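Side-chain contact in probable mRNA-capping enzyme (Acanthamoeba polyphaga mimivirus, PDB 3BGY), which removes the terminal phosphate from the 5' end of nascent mRNA through its triphosphatase domain, the first step of cap formation by a multifunctional capping enzyme: residues G132-I137 with T143-E148. Residues are numbered along the deposited sequence; the frame is centred on the assembly and turned at random. Where two conformers were deposited one is given.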
ATOM      1  N   GLY A 132     -11.477  -0.824  -9.031  1.00 28.73           N
ATOM      2  CA  GLY A 132     -10.465   0.144  -9.376  1.00 43.92           C
ATOM      3  C   GLY A 132     -10.066   0.352 -10.817  1.00 43.13           C
ATOM      4  O   GLY A 132     -10.163  -0.571 -11.634  1.00 46.77           O
ATOM      5  N   LYS A 133      -9.689   1.597 -11.125  1.00 37.87           N
ATOM      6  CA  LYS A 133      -9.209   1.968 -12.448  1.00 24.05           C
ATOM      7  C   LYS A 133      -7.689   2.102 -12.301  1.00 23.23           C
ATOM      8  O   LYS A 133      -7.186   2.584 -11.291  1.00 22.53           O
ATOM      9  CB  LYS A 133      -9.835   3.288 -12.922  1.00 26.65           C
ATOM     10  CG  LYS A 133      -9.421   3.722 -14.334  1.00 38.22           C
ATOM     11  CD  LYS A 133     -10.372   4.764 -14.922  1.00 40.95           C
ATOM     12  CE  LYS A 133      -9.817   5.370 -16.219  1.00 46.52           C
ATOM     13  NZ  LYS A 133      -9.580   4.377 -17.305  1.00 54.49           N
ATOM     14  N   LEU A 134      -6.966   1.597 -13.286  1.00 19.68           N
ATOM     15  CA  LEU A 134      -5.521   1.658 -13.282  1.00 20.00           C
ATOM     16  C   LEU A 134      -5.073   2.040 -14.672  1.00 25.80           C
ATOM     17  O   LEU A 134      -5.445   1.368 -15.641  1.00 31.68           O
ATOM     18  CB  LEU A 134      -4.929   0.281 -12.925  1.00 30.33           C
ATOM     19  CG  LEU A 134      -3.441   0.128 -12.560  1.00 43.93           C
ATOM     20  CD1 LEU A 134      -3.296  -1.030 -11.595  1.00 51.28           C
ATOM     21  CD2 LEU A 134      -2.554  -0.099 -13.762  1.00 46.24           C
ATOM     22  N   ILE A 135      -4.314   3.126 -14.782  0.50 20.59           N
ATOM     23  CA  ILE A 135      -3.789   3.523 -16.088  0.50 23.69           C
ATOM     24  C   ILE A 135      -2.278   3.688 -16.080  0.50 21.97           C
ATOM     25  O   ILE A 135      -1.677   4.097 -15.079  0.50 18.91           O
ATOM     26  CB  ILE A 135      -4.461   4.799 -16.689  0.50 22.09           C
ATOM     27  CG1 ILE A 135      -4.333   5.997 -15.752  0.50 20.66           C
ATOM     28  CG2 ILE A 135      -5.929   4.524 -17.063  0.50 28.34           C
ATOM     29  CD1 ILE A 135      -4.635   7.301 -16.436  0.50 31.51           C
ATOM     30  N   GLY A 136      -1.669   3.298 -17.194  1.00 22.97           N
ATOM     31  CA  GLY A 136      -0.236   3.428 -17.365  1.00 21.96           C
ATOM     32  C   GLY A 136      -0.075   4.763 -18.072  1.00 23.22           C
ATOM     33  O   GLY A 136      -1.033   5.288 -18.646  1.00 30.94           O
ATOM     34  N   ILE A 137       1.097   5.360 -17.944  1.00 19.77           N
ATOM     35  CA  ILE A 137       1.355   6.664 -18.549  1.00 20.43           C
ATOM     36  C   ILE A 137       2.362   6.478 -19.666  1.00 24.46           C
ATOM     37  O   ILE A 137       3.386   5.834 -19.465  1.00 25.56           O
ATOM     38  CB  ILE A 137       1.886   7.657 -17.472  1.00 17.23           C
ATOM     39  CG1 ILE A 137       0.816   7.867 -16.382  1.00 17.43           C
ATOM     40  CG2 ILE A 137       2.360   8.980 -18.087  1.00 20.24           C
ATOM     41  CD1 ILE A 137      -0.520   8.436 -16.877  1.00 18.32           C
ATOM     42  N   THR A 143       2.316   4.427 -12.781  1.00 12.39           N
ATOM     43  CA  THR A 143       0.944   4.013 -12.995  1.00 11.60           C
ATOM     44  C   THR A 143       0.095   4.839 -12.049  1.00 16.02           C
ATOM     45  O   THR A 143       0.583   5.263 -11.010  1.00 19.09           O
ATOM     46  CB  THR A 143       0.662   2.511 -12.801  1.00 14.71           C
ATOM     47  OG1 THR A 143       0.986   2.093 -11.471  1.00 22.93           O
ATOM     48  CG2 THR A 143       1.438   1.681 -13.803  1.00 16.13           C
ATOM     49  N   ILE A 144      -1.131   5.159 -12.454  1.00 14.86           N
ATOM     50  CA  ILE A 144      -2.026   5.932 -11.589  1.00 10.91           C
ATOM     51  C   ILE A 144      -3.122   4.916 -11.252  1.00 18.31           C
ATOM     52  O   ILE A 144      -3.702   4.303 -12.147  1.00 16.75           O
ATOM     53  CB  ILE A 144      -2.693   7.125 -12.334  1.00 14.61           C
ATOM     54  CG1 ILE A 144      -1.711   7.920 -13.209  1.00 27.78           C
ATOM     55  CG2 ILE A 144      -3.416   8.014 -11.355  1.00 17.44           C
ATOM     56  CD1 ILE A 144      -0.717   8.775 -12.504  1.00 24.84           C
ATOM     57  N   LYS A 145      -3.458   4.770  -9.975  1.00 16.14           N
ATOM     58  CA  LYS A 145      -4.440   3.775  -9.581  1.00 18.03           C
ATOM     59  C   LYS A 145      -5.412   4.308  -8.567  1.00 18.46           C
ATOM     60  O   LYS A 145      -5.025   5.073  -7.682  1.00 18.75           O
ATOM     61  CB  LYS A 145      -3.706   2.569  -8.946  1.00 21.85           C
ATOM     62  CG  LYS A 145      -4.537   1.326  -8.545  1.00 37.62           C
ATOM     63  CD  LYS A 145      -3.694   0.377  -7.681  1.00 46.93           C
ATOM     64  CE  LYS A 145      -4.386  -0.963  -7.423  1.00 57.28           C
ATOM     65  NZ  LYS A 145      -3.631  -1.812  -6.447  1.00 63.42           N
ATOM     66  N   SER A 146      -6.670   3.952  -8.762  0.50 16.06           N
ATOM     67  CA  SER A 146      -7.696   4.295  -7.809  0.50 17.81           C
ATOM     68  C   SER A 146      -8.193   2.924  -7.407  0.50 18.06           C
ATOM     69  O   SER A 146      -8.263   2.020  -8.256  0.50 15.69           O
ATOM     70  CB  SER A 146      -8.824   5.097  -8.450  0.50 21.36           C
ATOM     71  OG  SER A 146      -9.679   5.643  -7.455  0.50 21.56           O
ATOM     72  N   THR A 147      -8.317   2.702  -6.100  1.00 16.01           N
ATOM     73  CA  THR A 147      -8.870   1.445  -5.625  1.00 19.79           C
ATOM     74  C   THR A 147      -9.674   1.574  -4.346  1.00 14.95           C
ATOM     75  O   THR A 147      -9.409   2.459  -3.522  1.00 16.14           O
ATOM     76  CB  THR A 147      -7.775   0.348  -5.513  1.00 26.08           C
ATOM     77  OG1 THR A 147      -8.390  -0.935  -5.355  1.00 40.53           O
ATOM     78  CG2 THR A 147      -6.804   0.632  -4.394  1.00 25.76           C
ATOM     79  N   GLU A 148     -10.644   0.674  -4.198  1.00 17.87           N
ATOM     80  CA  GLU A 148     -11.521   0.656  -3.031  1.00 16.29           C
ATOM     81  C   GLU A 148     -10.921  -0.217  -1.948  1.00 11.34           C
ATOM     82  O   GLU A 148     -10.674  -1.401  -2.170  1.00 14.98           O
ATOM     83  CB  GLU A 148     -12.885   0.130  -3.440  1.00 22.23           C
ATOM     84  CG  GLU A 148     -13.951   0.238  -2.378  1.00 22.17           C
ATOM     85  CD  GLU A 148     -15.259  -0.446  -2.785  1.00 23.48           C
ATOM     86  OE1 GLU A 148     -15.344  -1.009  -3.901  1.00 32.82           O
ATOM     87  OE2 GLU A 148     -16.199  -0.391  -1.989  1.00 30.84           O
TER
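I135 and I144 join through their flat peptide groups, each residue giving its N-H to the other's carbonyl oxygen, I135 N to I144 O (3.0 Å) and I144 N to I135 O (2.9 Å). One face of the sheet here carries the I135 and I144 side chains, the other those of the flanking L134, T143 and K145. A third bond, S146 N to K133 O at 2.9 Å, is nearly straight, with 172° at the hydrogen. Some carbonyl oxygens take a second, weaker donor: the CA-H of K145 approaches K133 O (3.4 Å), and that of T143 approaches I135 O (3.3 Å). Strands 122-136 and 142-152 thus form an antiparallel beta hairpin in the closed barrel of a tunnel triphosphatase, the N-terminal domain of the capping enzyme. Strand 36-42 continues the sheet beyond 142-152, bonding through its backbone to T143, K145 and T147.

On the face covered by helix 17-32, I135 and I144 lie side by side and point the same way. In one of the two conformers of I135, CG1 comes 4.0 Å from I144 CB. CG1 of I144 stands beside its own backbone N (chi1 -45°), where I137 crosses it, with I137 CD1 to I144 CG1 at 3.9 Å. F15, F38 and V40 also pack on I144, while I23 of the helix touches I135. On the opposite face, probably the one turned toward the tunnel, L134 crosses the lysine stem of K145 at a slant, methyl CD1 lying 4.0 Å from K145 CG. Beyond CG the K145 chain is fully extended, carrying its ammonium away from 132-137.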